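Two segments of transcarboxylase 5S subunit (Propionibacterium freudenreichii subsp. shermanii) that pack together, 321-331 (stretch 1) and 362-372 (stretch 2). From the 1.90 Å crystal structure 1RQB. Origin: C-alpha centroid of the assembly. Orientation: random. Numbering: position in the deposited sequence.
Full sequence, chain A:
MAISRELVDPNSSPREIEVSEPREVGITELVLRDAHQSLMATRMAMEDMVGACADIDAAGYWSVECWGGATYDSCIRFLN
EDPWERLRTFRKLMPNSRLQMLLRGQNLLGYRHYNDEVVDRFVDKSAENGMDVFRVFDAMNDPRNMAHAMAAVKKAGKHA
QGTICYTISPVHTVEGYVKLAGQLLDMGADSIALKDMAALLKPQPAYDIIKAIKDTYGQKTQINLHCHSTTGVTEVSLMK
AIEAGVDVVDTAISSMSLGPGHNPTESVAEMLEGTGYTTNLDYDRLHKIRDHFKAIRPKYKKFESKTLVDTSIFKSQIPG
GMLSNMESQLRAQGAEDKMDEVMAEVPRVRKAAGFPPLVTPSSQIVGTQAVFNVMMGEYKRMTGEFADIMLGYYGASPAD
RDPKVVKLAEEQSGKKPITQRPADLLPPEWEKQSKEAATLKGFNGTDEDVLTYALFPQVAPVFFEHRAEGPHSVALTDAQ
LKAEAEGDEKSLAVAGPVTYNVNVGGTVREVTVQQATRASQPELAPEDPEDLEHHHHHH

Stretch 1 (321-331) GMLSNMESQLR
Stretch 2, residues 362-372: SSQIVGTQAVF

Both stretches are helical throughout, with phi near -65° and psi near -40°, and they run in broadly the same direction: their N-to-C axes diverge by 36° (signed crossing angle -36°) and approach to 9.8 Å. The register is set by two pairs: Met-322 CA lies 6.4 Å from Ser-363 CA, and Met-326 CA lies 6.3 Å from Gly-367 CA. No hydrogen bond crosses the interface, which buries 431 Å² and rests on van der Waals packing.

Gly-367 is central. Lacking a side chain, it leaves its backbone open to two selenomethionines; an ideal CB here would lie only 3.3 Å from Met-326 CG and 3.4 Å from Met-322 CE. Met-322 is fully extended (t, t, t), so its long, unbranched chain reaches across, placing CE 3.4 Å from Gly-367 N, 3.5 Å from Ser-363 O and 3.9 Å from Val-366 CG1. The small Ser-363 fits beside it, its CB 4.0 Å from Met-322 SE; chi1 is p, and its OG donates to Gln-364 OE1 at 2.8 Å. Met-326 instead takes m, t, m, its final torsion bending the chain, with SE 3.6 Å from Gly-367 CA.

One helical turn beyond the glycine, Val-371 (chi1 t) points toward the partner and uses both methyls: CG2 lies 4.1 Å from Met-326 CB, while CG1 meets Leu-330 CD2 at 3.8 Å. Leu-330 leaves its backbone sideways, but its m, t rotamer brings the branched end nearer.

Toward the more exposed margin, Gln-329 (m, t, chi3 54°) lays its flexible chain against stretch 2, OE1 standing 3.8 Å from Thr-368 OG1 and 4.1 Å from Val-371 CG2. Thr-368, at chi1 m, returns its hydroxyl to its own helix, OG1 donating to Gln-364 O at 3.0 Å.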

# COMPACT_ATOMS: atom_id res chain seq x y z
N GLY A 321 11.37 13.29 0.32
CA GLY A 321 11.00 14.70 0.38
C GLY A 321 12.23 15.58 0.46
O GLY A 321 12.23 16.72 -0.00
N MSE A 322 13.29 15.04 1.05
CA MSE A 322 14.56 15.75 1.21
C MSE A 322 15.36 15.64 -0.09
O MSE A 322 16.00 16.60 -0.52
CB MSE A 322 15.34 15.10 2.37
CG MSE A 322 16.71 15.70 2.69
SE MSE A 322 17.60 14.74 4.16
CE MSE A 322 19.31 15.65 4.13
N LEU A 323 15.28 14.47 -0.72
CA LEU A 323 16.01 14.20 -1.96
C LEU A 323 15.57 15.15 -3.08
O LEU A 323 16.39 15.87 -3.64
CB LEU A 323 15.77 12.75 -2.39
CG LEU A 323 16.70 12.24 -3.49
CD1 LEU A 323 18.14 12.35 -3.03
CD2 LEU A 323 16.35 10.80 -3.82
N SER A 324 14.28 15.15 -3.41
CA SER A 324 13.78 16.01 -4.48
C SER A 324 14.06 17.48 -4.15
O SER A 324 14.34 18.28 -5.04
CB SER A 324 12.28 15.81 -4.69
OG SER A 324 11.53 16.28 -3.59
N ASN A 325 14.00 17.83 -2.87
CA ASN A 325 14.24 19.22 -2.46
C ASN A 325 15.67 19.64 -2.83
O ASN A 325 15.88 20.73 -3.36
CB ASN A 325 14.03 19.38 -0.95
CG ASN A 325 14.11 20.82 -0.50
OD1 ASN A 325 13.32 21.66 -0.94
ND2 ASN A 325 15.07 21.12 0.37
N MSE A 326 16.64 18.79 -2.54
CA MSE A 326 18.04 19.12 -2.86
C MSE A 326 18.22 19.15 -4.38
O MSE A 326 19.02 19.93 -4.91
CB MSE A 326 19.00 18.09 -2.26
CG MSE A 326 18.96 18.02 -0.74
SE MSE A 326 20.29 16.82 -0.00
CE MSE A 326 19.40 15.14 -0.38
N GLU A 327 17.47 18.31 -5.08
CA GLU A 327 17.55 18.23 -6.54
C GLU A 327 17.18 19.58 -7.16
O GLU A 327 17.83 20.05 -8.09
CB GLU A 327 16.61 17.14 -7.06
CG GLU A 327 16.65 16.93 -8.56
CD GLU A 327 15.89 15.68 -8.99
OE1 GLU A 327 14.68 15.61 -8.73
OE2 GLU A 327 16.52 14.78 -9.59
N SER A 328 16.14 20.21 -6.62
CA SER A 328 15.69 21.51 -7.13
C SER A 328 16.78 22.56 -6.89
O SER A 328 16.95 23.49 -7.68
CB SER A 328 14.40 21.95 -6.41
OG SER A 328 14.67 22.31 -5.07
N GLN A 329 17.51 22.41 -5.80
CA GLN A 329 18.58 23.35 -5.45
C GLN A 329 19.78 23.15 -6.38
O GLN A 329 20.53 24.09 -6.64
CB GLN A 329 19.03 23.14 -4.00
CG GLN A 329 17.96 23.41 -2.96
CD GLN A 329 18.47 23.21 -1.55
OE1 GLN A 329 19.48 23.79 -1.15
NE2 GLN A 329 17.77 22.39 -0.78
N LEU A 330 19.96 21.94 -6.87
CA LEU A 330 21.10 21.65 -7.76
C LEU A 330 20.83 22.16 -9.17
O LEU A 330 21.75 22.56 -9.88
CB LEU A 330 21.39 20.15 -7.78
CG LEU A 330 21.95 19.57 -6.48
CD1 LEU A 330 22.28 18.10 -6.67
CD2 LEU A 330 23.20 20.34 -6.08
N ARG A 331 19.57 22.15 -9.60
CA ARG A 331 19.25 22.63 -10.95
C ARG A 331 19.26 24.16 -10.95
O ARG A 331 19.93 24.79 -11.77
CB ARG A 331 17.89 22.12 -11.43
CG ARG A 331 16.69 22.55 -10.59
CD ARG A 331 15.38 22.17 -11.29
NE ARG A 331 15.25 20.73 -11.50
CZ ARG A 331 14.72 19.89 -10.63
NH1 ARG A 331 14.26 20.33 -9.46
NH2 ARG A 331 14.66 18.59 -10.91
N SER A 362 15.20 19.50 10.63
CA SER A 362 16.59 19.02 10.56
C SER A 362 16.95 18.56 9.14
O SER A 362 18.06 18.81 8.68
CB SER A 362 16.80 17.87 11.54
OG SER A 362 16.58 18.29 12.87
N SER A 363 16.02 17.89 8.47
CA SER A 363 16.28 17.37 7.12
C SER A 363 16.60 18.50 6.13
O SER A 363 17.59 18.44 5.41
CB SER A 363 15.08 16.56 6.62
OG SER A 363 13.88 17.31 6.75
N GLN A 364 15.75 19.52 6.07
CA GLN A 364 16.01 20.62 5.13
C GLN A 364 17.35 21.28 5.46
O GLN A 364 18.13 21.62 4.57
CB GLN A 364 14.89 21.68 5.20
CG GLN A 364 13.51 21.20 4.75
CD GLN A 364 12.58 20.86 5.91
OE1 GLN A 364 12.78 19.87 6.62
NE2 GLN A 364 11.55 21.68 6.10
N ILE A 365 17.63 21.42 6.75
CA ILE A 365 18.87 22.07 7.21
C ILE A 365 20.10 21.26 6.77
O ILE A 365 21.05 21.82 6.23
CB ILE A 365 18.89 22.23 8.74
CG1 ILE A 365 17.72 23.13 9.17
CG2 ILE A 365 20.20 22.84 9.19
CD1 ILE A 365 17.58 23.27 10.68
N VAL A 366 20.08 19.96 7.02
CA VAL A 366 21.22 19.10 6.66
C VAL A 366 21.35 19.03 5.13
O VAL A 366 22.45 19.09 4.59
CB VAL A 366 21.06 17.67 7.23
CG1 VAL A 366 22.08 16.74 6.59
CG2 VAL A 366 21.26 17.69 8.73
N GLY A 367 20.22 18.89 4.45
CA GLY A 367 20.25 18.81 3.00
C GLY A 367 20.87 20.05 2.36
O GLY A 367 21.68 19.95 1.44
N THR A 368 20.48 21.21 2.86
CA THR A 368 21.00 22.48 2.33
C THR A 368 22.51 22.58 2.56
O THR A 368 23.26 22.91 1.64
CB THR A 368 20.33 23.68 3.00
OG1 THR A 368 18.94 23.70 2.64
CG2 THR A 368 20.99 24.99 2.54
N GLN A 369 22.94 22.28 3.78
CA GLN A 369 24.37 22.36 4.11
C GLN A 369 25.15 21.37 3.25
O GLN A 369 26.29 21.62 2.87
CB GLN A 369 24.60 22.07 5.59
CG GLN A 369 26.02 22.33 6.04
CD GLN A 369 26.48 23.73 5.68
OE1 GLN A 369 25.79 24.71 5.97
NE2 GLN A 369 27.64 23.83 5.03
N ALA A 370 24.52 20.25 2.92
CA ALA A 370 25.17 19.22 2.09
C ALA A 370 25.39 19.79 0.68
O ALA A 370 26.44 19.58 0.07
CB ALA A 370 24.30 17.97 2.02
N VAL A 371 24.39 20.50 0.17
CA VAL A 371 24.49 21.10 -1.16
C VAL A 371 25.59 22.17 -1.17
O VAL A 371 26.34 22.30 -2.13
CB VAL A 371 23.16 21.75 -1.59
CG1 VAL A 371 23.34 22.49 -2.91
CG2 VAL A 371 22.08 20.69 -1.72
N PHE A 372 25.70 22.92 -0.07
CA PHE A 372 26.71 23.98 0.04
C PHE A 372 28.12 23.39 0.05
O PHE A 372 29.02 23.91 -0.61
CB PHE A 372 26.51 24.79 1.33
CG PHE A 372 25.42 25.82 1.25
CD1 PHE A 372 25.30 26.79 2.23
CD2 PHE A 372 24.51 25.82 0.19
CE1 PHE A 372 24.30 27.75 2.17
CE2 PHE A 372 23.51 26.77 0.12
CZ PHE A 372 23.40 27.74 1.11